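Local coordinates for protein transcriptional regulator, putative (Vibrio cholerae O1 biovar eltor str. N16961, PDB 3BJN) that probably acts as a DNA-binding transcription factor of the IclR family, this chain being its C-terminal, GAF-related domain without the DNA-binding part, at residues 18-23 and 44-49; 26-31 and 138-143; 54-59 and 115-120; 122-127 and 153-158. All blocks are in the same frame, centred on the assembly; numbering follows the deposited sequence. Where two conformers were deposited one is given.

Contact 1: residues 18-23 and 44-49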
loop_
_atom_site.group_PDB
_atom_site.type_symbol
_atom_site.label_atom_id
_atom_site.label_comp_id
_atom_site.label_asym_id
_atom_site.label_seq_id
_atom_site.Cartn_x
_atom_site.Cartn_y
_atom_site.Cartn_z
ATOM N N VAL A 18 -5.277 -6.152 -12.735
ATOM C CA VAL A 18 -4.894 -4.782 -12.412
ATOM C C VAL A 18 -3.383 -4.682 -12.110
ATOM O O VAL A 18 -2.695 -3.747 -12.572
ATOM C CB VAL A 18 -5.763 -4.249 -11.239
ATOM C CG1 VAL A 18 -5.089 -3.100 -10.542
ATOM C CG2 VAL A 18 -7.191 -3.888 -11.762
ATOM N N LEU A 19 -2.837 -5.654 -11.377
ATOM C CA LEU A 19 -1.395 -5.591 -11.048
ATOM C C LEU A 19 -0.525 -5.851 -12.266
ATOM O O LEU A 19 0.550 -5.254 -12.439
ATOM C CB LEU A 19 -1.040 -6.601 -9.961
ATOM C CG LEU A 19 -1.661 -6.309 -8.598
ATOM C CD1 LEU A 19 -1.304 -7.497 -7.703
ATOM C CD2 LEU A 19 -1.149 -4.986 -8.006
ATOM N N SER A 20 -0.979 -6.765 -13.124
ATOM C CA SER A 20 -0.254 -7.021 -14.378
ATOM C C SER A 20 -0.133 -5.739 -15.212
ATOM O O SER A 20 0.958 -5.342 -15.654
ATOM C CB SER A 20 -0.992 -8.083 -15.161
ATOM O OG SER A 20 -0.413 -8.273 -16.446
ATOM N N ARG A 21 -1.266 -5.065 -15.421
ATOM C CA ARG A 21 -1.246 -3.809 -16.184
ATOM C C ARG A 21 -0.363 -2.753 -15.512
ATOM O O ARG A 21 0.396 -2.049 -16.179
ATOM C CB ARG A 21 -2.673 -3.265 -16.348
ATOM C CG ARG A 21 -2.674 -1.965 -17.143
ATOM C CD ARG A 21 -4.095 -1.542 -17.495
ATOM N NE ARG A 21 -4.787 -1.131 -16.277
ATOM C CZ ARG A 21 -5.816 -0.281 -16.228
ATOM N NH1 ARG A 21 -6.280 0.278 -17.345
ATOM N NH2 ARG A 21 -6.381 0.003 -15.057
ATOM N N LEU A 22 -0.493 -2.637 -14.190
ATOM C CA LEU A 22 0.224 -1.610 -13.443
ATOM C C LEU A 22 1.729 -1.783 -13.631
ATOM O O LEU A 22 2.447 -0.800 -13.871
ATOM C CB LEU A 22 -0.143 -1.730 -11.975
ATOM C CG LEU A 22 0.576 -0.758 -11.061
ATOM C CD1 LEU A 22 0.477 0.730 -11.497
ATOM C CD2 LEU A 22 -0.088 -0.959 -9.688
ATOM N N GLN A 23 2.219 -3.028 -13.543
ATOM C CA GLN A 23 3.659 -3.237 -13.795
ATOM C C GLN A 23 4.060 -2.927 -15.230
ATOM O O GLN A 23 5.135 -2.384 -15.472
ATOM C CB GLN A 23 4.077 -4.662 -13.450
ATOM C CG GLN A 23 5.523 -4.990 -13.848
ATOM C CD GLN A 23 5.925 -6.366 -13.313
ATOM O OE1 GLN A 23 5.272 -7.370 -13.609
ATOM N NE2 GLN A 23 7.002 -6.421 -12.569
ATOM N N SER A 44 -1.174 -10.463 -3.243
ATOM C CA SER A 44 -0.780 -10.731 -4.617
ATOM C C SER A 44 0.336 -9.766 -4.982
ATOM O O SER A 44 0.285 -8.600 -4.616
ATOM C CB SER A 44 -1.963 -10.556 -5.561
ATOM O OG SER A 44 -1.597 -10.911 -6.910
ATOM N N GLN A 45 1.355 -10.271 -5.675
ATOM C CA GLN A 45 2.509 -9.444 -6.000
ATOM C C GLN A 45 3.068 -9.812 -7.359
ATOM O O GLN A 45 3.163 -11.006 -7.682
ATOM C CB GLN A 45 3.589 -9.665 -4.959
ATOM C CG GLN A 45 4.820 -8.777 -5.104
ATOM C CD GLN A 45 5.846 -9.121 -4.065
ATOM O OE1 GLN A 45 6.340 -10.250 -4.030
ATOM N NE2 GLN A 45 6.138 -8.188 -3.181
ATOM N N ARG A 46 3.468 -8.806 -8.126
ATOM C CA ARG A 46 4.028 -9.044 -9.461
ATOM C C ARG A 46 5.479 -9.553 -9.465
ATOM O O ARG A 46 5.879 -10.317 -10.336
ATOM C CB ARG A 46 3.847 -7.802 -10.353
ATOM C CG ARG A 46 2.476 -7.513 -10.656
ATOM C CD ARG A 46 1.918 -8.558 -11.464
ATOM N NE ARG A 46 2.690 -8.732 -12.680
ATOM C CZ ARG A 46 2.355 -9.601 -13.614
ATOM N NH1 ARG A 46 1.279 -10.343 -13.436
ATOM N NH2 ARG A 46 3.079 -9.720 -14.724
ATOM N N GLU A 47 6.286 -9.161 -8.504
ATOM C CA GLU A 47 7.669 -9.540 -8.639
ATOM C C GLU A 47 8.424 -8.735 -9.679
ATOM O O GLU A 47 8.009 -8.508 -10.831
ATOM C CB GLU A 47 7.836 -11.053 -8.898
ATOM C CG GLU A 47 7.986 -11.505 -10.381
ATOM C CD GLU A 47 8.936 -12.694 -10.540
ATOM O OE1 GLU A 47 9.160 -13.153 -11.689
ATOM O OE2 GLU A 47 9.468 -13.183 -9.510
ATOM N N SER A 48 9.608 -8.394 -9.227
ATOM C CA SER A 48 10.539 -7.463 -9.866
ATOM C C SER A 48 11.193 -8.148 -11.040
ATOM O O SER A 48 11.671 -9.296 -10.939
ATOM C CB SER A 48 11.623 -7.059 -8.853
ATOM O OG SER A 48 12.664 -6.307 -9.482
HETATM N N MSE A 49 11.245 -7.417 -12.152
HETATM C CA MSE A 49 11.964 -7.865 -13.344
HETATM C C MSE A 49 13.339 -7.237 -13.331
HETATM O O MSE A 49 14.154 -7.369 -14.261
HETATM C CB MSE A 49 11.223 -7.436 -14.593
HETATM C CG MSE A 49 9.932 -8.171 -14.798
HETATM SE SE MSE A 49 10.270 -10.028 -15.166
HETATM C CE MSE A 49 9.473 -10.744 -13.663
HETATM O O HOH W 1 1.867 -10.336 -17.447
HETATM O O HOH W 2 9.413 -4.716 -12.909
HETATM O O HOH W 3 6.123 -9.960 -13.462
#
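L19 and R46 mark the closest backbone approach, 6.6 Å from L19 CA to R46 CA, where one turn of helix 12-26 passes the point at which strand 39-45 gives way to a loop. Nearer the strand, the CD1 branch of L19 rests on S44, 3.5 Å from S44 OG, while L19 CB meets the CG methylene of R46. The arginine was modelled in two conformers, and its geometry here belongs to one of them. In its chain a bend at chi2 is followed by one at chi3 (-57°), which places NE on the side of Q23. Over one face of the guanidinium, toward its rim, lie S20 CA and CB, with S20 CB 3.6 Å from R46 NH1. At the edge of the same group, R46 NE donates to Q23 OE1 over 3.1 Å with an N-H...O angle of 162°. The oxygen lies in the guanidinium plane, yet the donor stands above the amide carbonyl plane, in keeping with the 87° between the two planar groups. R46 NH2 adds a weak second bond to the same oxygen. The nitrogen of the same amide, Q23 NE2, donates to E47 O over 2.9 Å, so one amide accepts from R46 and donates to E47. Water 3 joins Q23 OE1 to R46 O, and water 1 bridges S20 OG and R46 NH2. Beneath this polar layer, L19 continues into the core against A30 of strand 29-36 and I138 of strand 133-143, while backbone bonds tie S44 to Y32 and R46 to A30: helix 12-26 thus packs on the sheet beside the end of strand 39-45.

Contact 2: residues 26-31 and 138-143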
loop_
_atom_site.group_PDB
_atom_site.type_symbol
_atom_site.label_atom_id
_atom_site.label_comp_id
_atom_site.label_asym_id
_atom_site.label_seq_id
_atom_site.Cartn_x
_atom_site.Cartn_y
_atom_site.Cartn_z
ATOM N N THR A 26 4.298 0.984 -15.475
ATOM C CA THR A 26 5.332 1.667 -14.691
ATOM C C THR A 26 6.717 1.065 -14.784
ATOM O O THR A 26 7.718 1.714 -14.396
ATOM C CB THR A 26 4.958 1.664 -13.174
ATOM O OG1 THR A 26 4.839 0.303 -12.728
ATOM C CG2 THR A 26 3.648 2.399 -12.912
ATOM N N GLY A 27 6.793 -0.207 -15.177
ATOM C CA GLY A 27 8.077 -0.931 -15.140
ATOM C C GLY A 27 8.528 -1.191 -13.713
ATOM O O GLY A 27 9.736 -1.233 -13.442
ATOM N N GLU A 28 7.571 -1.336 -12.807
ATOM C CA GLU A 28 7.898 -1.598 -11.389
ATOM C C GLU A 28 7.070 -2.741 -10.810
ATOM O O GLU A 28 5.992 -3.096 -11.329
ATOM C CB GLU A 28 7.599 -0.339 -10.550
ATOM C CG GLU A 28 8.352 0.924 -11.006
ATOM C CD GLU A 28 9.885 0.860 -10.868
ATOM O OE1 GLU A 28 10.444 -0.054 -10.216
ATOM O OE2 GLU A 28 10.559 1.756 -11.445
HETATM N N MSE A 29 7.582 -3.296 -9.713
HETATM C CA MSE A 29 6.866 -4.255 -8.867
HETATM C C MSE A 29 5.604 -3.618 -8.331
HETATM O O MSE A 29 5.623 -2.424 -7.984
HETATM C CB MSE A 29 7.693 -4.571 -7.622
HETATM C CG MSE A 29 8.992 -5.235 -7.819
HETATM SE SE MSE A 29 9.425 -5.944 -6.045
HETATM C CE MSE A 29 8.322 -7.431 -6.147
ATOM N N ALA A 30 4.528 -4.397 -8.226
ATOM C CA ALA A 30 3.262 -3.877 -7.698
ATOM C C ALA A 30 2.627 -4.962 -6.855
ATOM O O ALA A 30 2.804 -6.159 -7.130
ATOM C CB ALA A 30 2.324 -3.485 -8.839
ATOM N N ALA A 31 1.901 -4.553 -5.824
ATOM C CA ALA A 31 1.272 -5.538 -4.942
ATOM C C ALA A 31 -0.107 -5.085 -4.486
ATOM O O ALA A 31 -0.415 -3.890 -4.498
ATOM C CB ALA A 31 2.132 -5.773 -3.730
ATOM N N ILE A 138 -3.506 -0.893 -3.212
ATOM C CA ILE A 138 -2.582 -1.233 -4.311
ATOM C C ILE A 138 -1.344 -0.414 -4.102
ATOM O O ILE A 138 -1.438 0.775 -3.770
ATOM C CB ILE A 138 -3.192 -0.861 -5.705
ATOM C CG1 ILE A 138 -4.375 -1.789 -6.029
ATOM C CG2 ILE A 138 -2.081 -0.859 -6.812
ATOM C CD1 ILE A 138 -3.977 -3.234 -6.340
ATOM N N SER A 139 -0.179 -1.019 -4.297
ATOM C CA SER A 139 1.080 -0.349 -4.026
ATOM C C SER A 139 2.108 -0.651 -5.106
ATOM O O SER A 139 2.098 -1.747 -5.670
ATOM C CB SER A 139 1.620 -0.825 -2.683
ATOM O OG SER A 139 0.677 -0.602 -1.637
ATOM N N VAL A 140 2.959 0.328 -5.383
ATOM C CA VAL A 140 4.196 0.095 -6.128
ATOM C C VAL A 140 5.334 0.294 -5.142
ATOM O O VAL A 140 5.335 1.257 -4.345
ATOM C CB VAL A 140 4.323 1.043 -7.323
ATOM C CG1 VAL A 140 5.804 1.190 -7.806
ATOM C CG2 VAL A 140 3.383 0.562 -8.462
HETATM N N MSE A 141 6.278 -0.645 -5.174
HETATM C CA MSE A 141 7.511 -0.607 -4.366
HETATM C C MSE A 141 8.647 -0.526 -5.365
HETATM O O MSE A 141 8.760 -1.395 -6.235
HETATM C CB MSE A 141 7.641 -1.893 -3.541
HETATM C CG MSE A 141 6.571 -2.054 -2.482
HETATM SE SE MSE A 141 5.001 -2.945 -3.259
HETATM C CE MSE A 141 5.241 -4.648 -2.339
ATOM N N ALA A 142 9.474 0.516 -5.272
ATOM C CA ALA A 142 10.411 0.809 -6.332
ATOM C C ALA A 142 11.622 1.574 -5.769
ATOM O O ALA A 142 11.487 2.305 -4.782
ATOM C CB ALA A 142 9.713 1.644 -7.407
ATOM N N PRO A 143 12.807 1.396 -6.391
ATOM C CA PRO A 143 14.006 2.083 -5.910
ATOM C C PRO A 143 13.790 3.600 -5.969
ATOM O O PRO A 143 13.255 4.111 -6.962
ATOM C CB PRO A 143 15.102 1.663 -6.916
ATOM C CG PRO A 143 14.366 1.119 -8.098
ATOM C CD PRO A 143 13.048 0.589 -7.598
HETATM O O HOH W 4 9.960 -2.026 -8.562
#
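E28 CG stands anti to the carbonyl carbon (chi1 -58°) and a further bend at chi2 (-65°) folds CD back, so that the carboxylate lies against A142, with E28 OE1 3.4 Å from A142 CB. E28 CB meanwhile touches V140 CG1 at 3.6 Å, the two side chains crossing at about a right angle. M141, a selenomethionine, is bent at chi2 (88°), which sets SE beside A31; the terminal M141 CE ends 3.6 Å from A31 CB. The backbones run antiparallel. A31 and S139 form a hydrogen-bonded pair, A31 N giving to S139 O over 2.8 Å and S139 N to A31 O over 2.9 Å. A30 faces V140 as a non-hydrogen-bonded pair, with A30 CA only 4.4 Å from V140 CA. The bond from M141 N to M29 O is weak; next to it water 4 accepts from M29 N and donates to M141 O and to E28 OE1, the latter 2.6 Å away. E28 OE1 also forms a salt bridge with R146 of helix 144-163, and S139 OG bonds to S69. Chemically, the contact changes character along its length, from direct strand pairing to a join bridged by a single water; the buried carboxylate is compensated by R146 and the water, which probably favours its charged form.

Contact 3: residues 54-59 and 115-120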
loop_
_atom_site.group_PDB
_atom_site.type_symbol
_atom_site.label_atom_id
_atom_site.label_comp_id
_atom_site.label_asym_id
_atom_site.label_seq_id
_atom_site.Cartn_x
_atom_site.Cartn_y
_atom_site.Cartn_z
ATOM N N CYS A 54 13.054 -6.464 -1.803
ATOM C CA CYS A 54 12.555 -5.742 -0.646
ATOM C C CYS A 54 11.749 -6.600 0.348
ATOM O O CYS A 54 11.635 -7.824 0.184
ATOM C CB CYS A 54 11.791 -4.516 -1.121
ATOM S SG CYS A 54 10.128 -4.849 -1.750
ATOM N N SER A 55 11.237 -5.962 1.400
ATOM C CA SER A 55 10.635 -6.687 2.506
ATOM C C SER A 55 9.251 -7.257 2.216
ATOM O O SER A 55 8.778 -8.095 2.976
ATOM C CB SER A 55 10.604 -5.834 3.775
ATOM O OG SER A 55 11.910 -5.644 4.286
ATOM N N PHE A 56 8.628 -6.812 1.132
ATOM C CA PHE A 56 7.287 -7.251 0.757
ATOM C C PHE A 56 7.360 -8.523 -0.073
ATOM O O PHE A 56 7.966 -8.543 -1.142
ATOM C CB PHE A 56 6.589 -6.129 -0.002
ATOM C CG PHE A 56 6.310 -4.937 0.852
ATOM C CD1 PHE A 56 5.262 -4.959 1.774
ATOM C CD2 PHE A 56 7.117 -3.807 0.781
ATOM C CE1 PHE A 56 4.999 -3.874 2.591
ATOM C CE2 PHE A 56 6.861 -2.713 1.593
ATOM C CZ PHE A 56 5.781 -2.743 2.504
ATOM N N VAL A 57 6.725 -9.573 0.442
ATOM C CA VAL A 57 6.775 -10.902 -0.175
ATOM C C VAL A 57 5.348 -11.458 -0.170
ATOM O O VAL A 57 4.681 -11.443 0.861
ATOM C CB VAL A 57 7.708 -11.845 0.631
ATOM C CG1 VAL A 57 7.622 -13.306 0.117
ATOM C CG2 VAL A 57 9.166 -11.357 0.544
ATOM N N GLN A 58 4.889 -11.949 -1.318
ATOM C CA GLN A 58 3.569 -12.562 -1.397
ATOM C C GLN A 58 3.382 -13.639 -0.326
ATOM O O GLN A 58 4.250 -14.505 -0.136
ATOM C CB GLN A 58 3.330 -13.159 -2.785
ATOM C CG GLN A 58 1.882 -13.503 -3.012
ATOM C CD GLN A 58 1.592 -13.912 -4.438
ATOM O OE1 GLN A 58 1.798 -13.147 -5.384
ATOM N NE2 GLN A 58 1.076 -15.118 -4.598
ATOM N N GLY A 59 2.250 -13.570 0.373
ATOM C CA GLY A 59 1.928 -14.546 1.431
ATOM C C GLY A 59 2.535 -14.229 2.783
ATOM O O GLY A 59 2.303 -14.960 3.762
ATOM N N SER A 115 12.134 4.908 2.124
ATOM C CA SER A 115 13.099 4.292 3.012
ATOM C C SER A 115 12.582 4.035 4.442
ATOM O O SER A 115 13.384 3.986 5.375
ATOM C CB SER A 115 14.400 5.115 3.047
ATOM O OG SER A 115 15.052 5.109 1.779
ATOM N N GLU A 116 11.267 3.873 4.610
ATOM C CA GLU A 116 10.726 3.621 5.968
ATOM C C GLU A 116 10.874 2.165 6.344
ATOM O O GLU A 116 10.884 1.826 7.543
ATOM C CB GLU A 116 9.258 4.031 6.093
ATOM C CG GLU A 116 9.010 5.518 5.892
ATOM C CD GLU A 116 7.582 5.914 6.151
ATOM O OE1 GLU A 116 6.828 5.082 6.719
ATOM O OE2 GLU A 116 7.208 7.063 5.805
ATOM N N ILE A 117 10.961 1.314 5.323
ATOM C CA ILE A 117 11.051 -0.139 5.506
ATOM C C ILE A 117 12.406 -0.692 5.049
ATOM O O ILE A 117 13.099 -1.342 5.829
ATOM C CB ILE A 117 9.874 -0.864 4.822
ATOM C CG1 ILE A 117 8.559 -0.414 5.473
ATOM C CG2 ILE A 117 10.001 -2.386 4.987
ATOM C CD1 ILE A 117 7.326 -0.818 4.713
ATOM N N ASP A 118 12.772 -0.400 3.789
ATOM C CA ASP A 118 14.012 -0.882 3.181
ATOM C C ASP A 118 14.735 0.371 2.695
ATOM O O ASP A 118 14.155 1.154 1.934
ATOM C CB ASP A 118 13.691 -1.772 1.955
ATOM C CG ASP A 118 12.940 -3.024 2.322
ATOM O OD1 ASP A 118 13.452 -3.770 3.185
ATOM O OD2 ASP A 118 11.870 -3.283 1.727
ATOM N N PRO A 119 16.005 0.558 3.115
ATOM C CA PRO A 119 16.751 1.726 2.680
ATOM C C PRO A 119 16.814 1.785 1.158
ATOM O O PRO A 119 17.110 0.773 0.510
ATOM C CB PRO A 119 18.168 1.470 3.258
ATOM C CG PRO A 119 17.921 0.651 4.471
ATOM C CD PRO A 119 16.800 -0.289 4.018
ATOM N N GLY A 120 16.525 2.955 0.586
ATOM C CA GLY A 120 16.666 3.136 -0.869
ATOM C C GLY A 120 15.462 2.693 -1.684
ATOM O O GLY A 120 15.496 2.793 -2.912
#
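This is a polar contact at the surface, where the S55 side chain and backbone meet the D118 carboxylate across two irregular loops, one between strands 39-45 and 61-63, the other between strands 111-114 and 121-130. The loops come no nearer in backbone than 6.4 Å, from C54 CA to D118 CA, and the D118 side chain spans the gap to the backbone N and hydroxyl of S55. D118 uses both oxygens on the one serine. S55 N donates to D118 OD2 over 2.8 Å with an N-H...O angle of 160°, reaching it on the syn side but 25° out of the carboxylate plane. S55 OG donates to D118 OD1 over 2.7 Å, on that oxygen's syn lone pair. The hydroxyl is placed for this by chi1 of -70°, which sets OG beside the backbone N, so both donors of S55 are presented together; this two-point grip should restrain rotation of the carboxylate. C54 CB sits close to D118 OD2 as well. Beside the polar pair, I117 CG2 lies 3.7 Å from S55 CB, and I117 CD1 comes to F56 CZ at 3.3 Å, a close approach, the two side chains crossing at about a right angle. Within the second loop, G120 N bonds to S115 OG over 2.9 Å, bringing the ends of the turn together. A single acid receiving the N-H and the hydroxyl of one serine makes a bidentate loop-to-loop bridge, possibly near the effector pocket of IclR-family domains.

Contact 4: residues 122-127 and 153-158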
loop_
_atom_site.group_PDB
_atom_site.type_symbol
_atom_site.label_atom_id
_atom_site.label_comp_id
_atom_site.label_asym_id
_atom_site.label_seq_id
_atom_site.Cartn_x
_atom_site.Cartn_y
_atom_site.Cartn_z
ATOM N N SER A 122 11.212 3.083 -2.155
ATOM C CA SER A 122 10.052 3.959 -1.880
ATOM C C SER A 122 8.760 3.179 -2.089
ATOM O O SER A 122 8.766 2.123 -2.762
ATOM C CB SER A 122 10.107 5.180 -2.807
ATOM O OG SER A 122 11.249 5.977 -2.517
ATOM N N GLY A 123 7.672 3.656 -1.497
ATOM C CA GLY A 123 6.346 3.103 -1.730
ATOM C C GLY A 123 5.360 4.167 -2.159
ATOM O O GLY A 123 5.413 5.301 -1.676
ATOM N N ILE A 124 4.457 3.795 -3.071
ATOM C CA ILE A 124 3.341 4.678 -3.470
ATOM C C ILE A 124 2.085 3.818 -3.444
ATOM O O ILE A 124 2.059 2.746 -4.051
ATOM C CB ILE A 124 3.561 5.329 -4.876
ATOM C CG1 ILE A 124 4.748 6.297 -4.781
ATOM C CG2 ILE A 124 2.292 6.073 -5.297
ATOM C CD1 ILE A 124 5.310 6.860 -6.124
ATOM N N SER A 125 1.058 4.238 -2.707
ATOM C CA SER A 125 -0.082 3.348 -2.473
ATOM C C SER A 125 -1.402 4.090 -2.454
ATOM O O SER A 125 -1.462 5.264 -2.072
ATOM C CB SER A 125 0.084 2.567 -1.165
ATOM O OG SER A 125 1.385 2.027 -1.056
ATOM N N ALA A 126 -2.450 3.396 -2.895
ATOM C CA ALA A 126 -3.799 3.965 -2.879
ATOM C C ALA A 126 -4.788 2.936 -2.337
ATOM O O ALA A 126 -4.573 1.751 -2.516
ATOM C CB ALA A 126 -4.197 4.440 -4.286
ATOM N N PRO A 127 -5.861 3.394 -1.676
ATOM C CA PRO A 127 -6.779 2.452 -1.016
ATOM C C PRO A 127 -7.725 1.791 -2.015
ATOM O O PRO A 127 -8.118 2.412 -3.019
ATOM C CB PRO A 127 -7.600 3.355 -0.089
ATOM C CG PRO A 127 -7.643 4.699 -0.830
ATOM C CD PRO A 127 -6.308 4.808 -1.506
ATOM N N ARG A 153 3.946 9.804 -12.618
ATOM C CA ARG A 153 3.519 8.648 -13.409
ATOM C C ARG A 153 3.079 7.494 -12.512
ATOM O O ARG A 153 2.020 6.915 -12.712
ATOM C CB ARG A 153 4.694 8.192 -14.285
ATOM C CG ARG A 153 4.525 6.857 -15.002
ATOM C CD ARG A 153 5.856 6.500 -15.625
ATOM N NE ARG A 153 5.814 5.335 -16.523
ATOM C CZ ARG A 153 6.890 4.829 -17.116
ATOM N NH1 ARG A 153 6.750 3.801 -17.953
ATOM N NH2 ARG A 153 8.095 5.352 -16.899
ATOM N N ILE A 154 3.890 7.155 -11.526
ATOM C CA ILE A 154 3.529 6.062 -10.611
ATOM C C ILE A 154 2.284 6.386 -9.806
ATOM O O ILE A 154 1.384 5.559 -9.700
ATOM C CB ILE A 154 4.723 5.691 -9.728
ATOM C CG1 ILE A 154 5.840 5.132 -10.644
ATOM C CG2 ILE A 154 4.287 4.671 -8.644
ATOM C CD1 ILE A 154 7.217 5.029 -9.931
ATOM N N ILE A 155 2.229 7.595 -9.239
ATOM C CA ILE A 155 1.007 8.017 -8.497
ATOM C C ILE A 155 -0.262 7.843 -9.361
ATOM O O ILE A 155 -1.224 7.215 -8.949
ATOM C CB ILE A 155 1.173 9.476 -8.034
ATOM C CG1 ILE A 155 2.253 9.558 -6.946
ATOM C CG2 ILE A 155 -0.200 10.087 -7.578
ATOM C CD1 ILE A 155 2.701 10.994 -6.658
ATOM N N LEU A 156 -0.247 8.381 -10.582
ATOM C CA LEU A 156 -1.451 8.302 -11.421
ATOM C C LEU A 156 -1.817 6.840 -11.722
ATOM O O LEU A 156 -2.989 6.458 -11.631
ATOM C CB LEU A 156 -1.303 9.140 -12.695
ATOM C CG LEU A 156 -1.316 10.648 -12.402
ATOM C CD1 LEU A 156 -0.972 11.355 -13.697
ATOM C CD2 LEU A 156 -2.661 11.170 -11.826
ATOM N N HIS A 157 -0.829 6.000 -12.051
ATOM C CA HIS A 157 -1.140 4.620 -12.380
ATOM C C HIS A 157 -1.605 3.806 -11.157
ATOM O O HIS A 157 -2.476 2.931 -11.270
ATOM C CB HIS A 157 0.071 3.935 -13.044
ATOM C CG HIS A 157 0.281 4.322 -14.480
ATOM N ND1 HIS A 157 -0.741 4.334 -15.415
ATOM C CD2 HIS A 157 1.410 4.671 -15.142
ATOM C CE1 HIS A 157 -0.237 4.697 -16.596
ATOM N NE2 HIS A 157 1.068 4.862 -16.461
ATOM N N VAL A 158 -1.069 4.134 -9.989
ATOM C CA VAL A 158 -1.488 3.463 -8.744
ATOM C C VAL A 158 -2.928 3.850 -8.392
ATOM O O VAL A 158 -3.757 2.996 -8.080
ATOM C CB VAL A 158 -0.479 3.792 -7.610
ATOM C CG1 VAL A 158 -1.056 3.486 -6.204
ATOM C CG2 VAL A 158 0.814 3.017 -7.838
#
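I124 overlaps three side chains of helix 144-163, its own branches sharing the work. I124 CD1 presses on I154 CG2 at 3.5 Å, tighter than usual van der Waals contact, and the two side chains cross at about a right angle. The other branch, I124 CG2, meets I155 CG1 at 3.9 Å, again crosswise, and V158 CG2 at 4.2 Å. One turn further along the helix, V158 takes over: its CG1 stands anti to the backbone N (chi1 163°), which directs that methyl onto the strand, 3.6 Å from A126 N and 3.8 Å from A126 CB. The helical positions 154, 155 and 158 therefore supply the facing surface, and positions 124 and 126 the strand's side of it. The axes of the two segments pass 8.1 Å apart and their directions differ by 28°, so the helix runs roughly with the strand. The contact is wholly apolar between side chains, and all six touching residues are buried. S125, between the two contributing strand positions, points its CB away from the helix; its OG bonds to S139 and S69, and it touches A68 and V72 of helix 67-76. I154 and V158 also touch V140 of the neighbouring strand 133-143. A helix laid on one face of an antiparallel sheet by branched aliphatic residues, with another helix covering the other face, is the layered alpha/beta arrangement of the GAF-related IclR C-terminal domain.

Contacts 1, 2 and 4 are built on one antiparallel sheet, and contact 3 joins two loops that lead off its strands. Contact 2 pairs the central strands 29-36 and 133-143; the centres of contacts 1 and 4 lie about 7 and 8 Å from the centre of contact 2. Contact 1 brings in helix 12-26 and strand 39-45, contact 4 helix 144-163 and strand 121-130, and the two helices touch through L22 and H157. Contact 3, about 15 Å from contacts 1 and 4 centre to centre, meets contact 2 through M141 and F56 and contact 1 through probable hydrogen bonds from Q45 to F56 and Q58. Along the chain, contact 2 alternates with contacts 1 and 4 and spans contact 3, so the domain's first and last parts share one core.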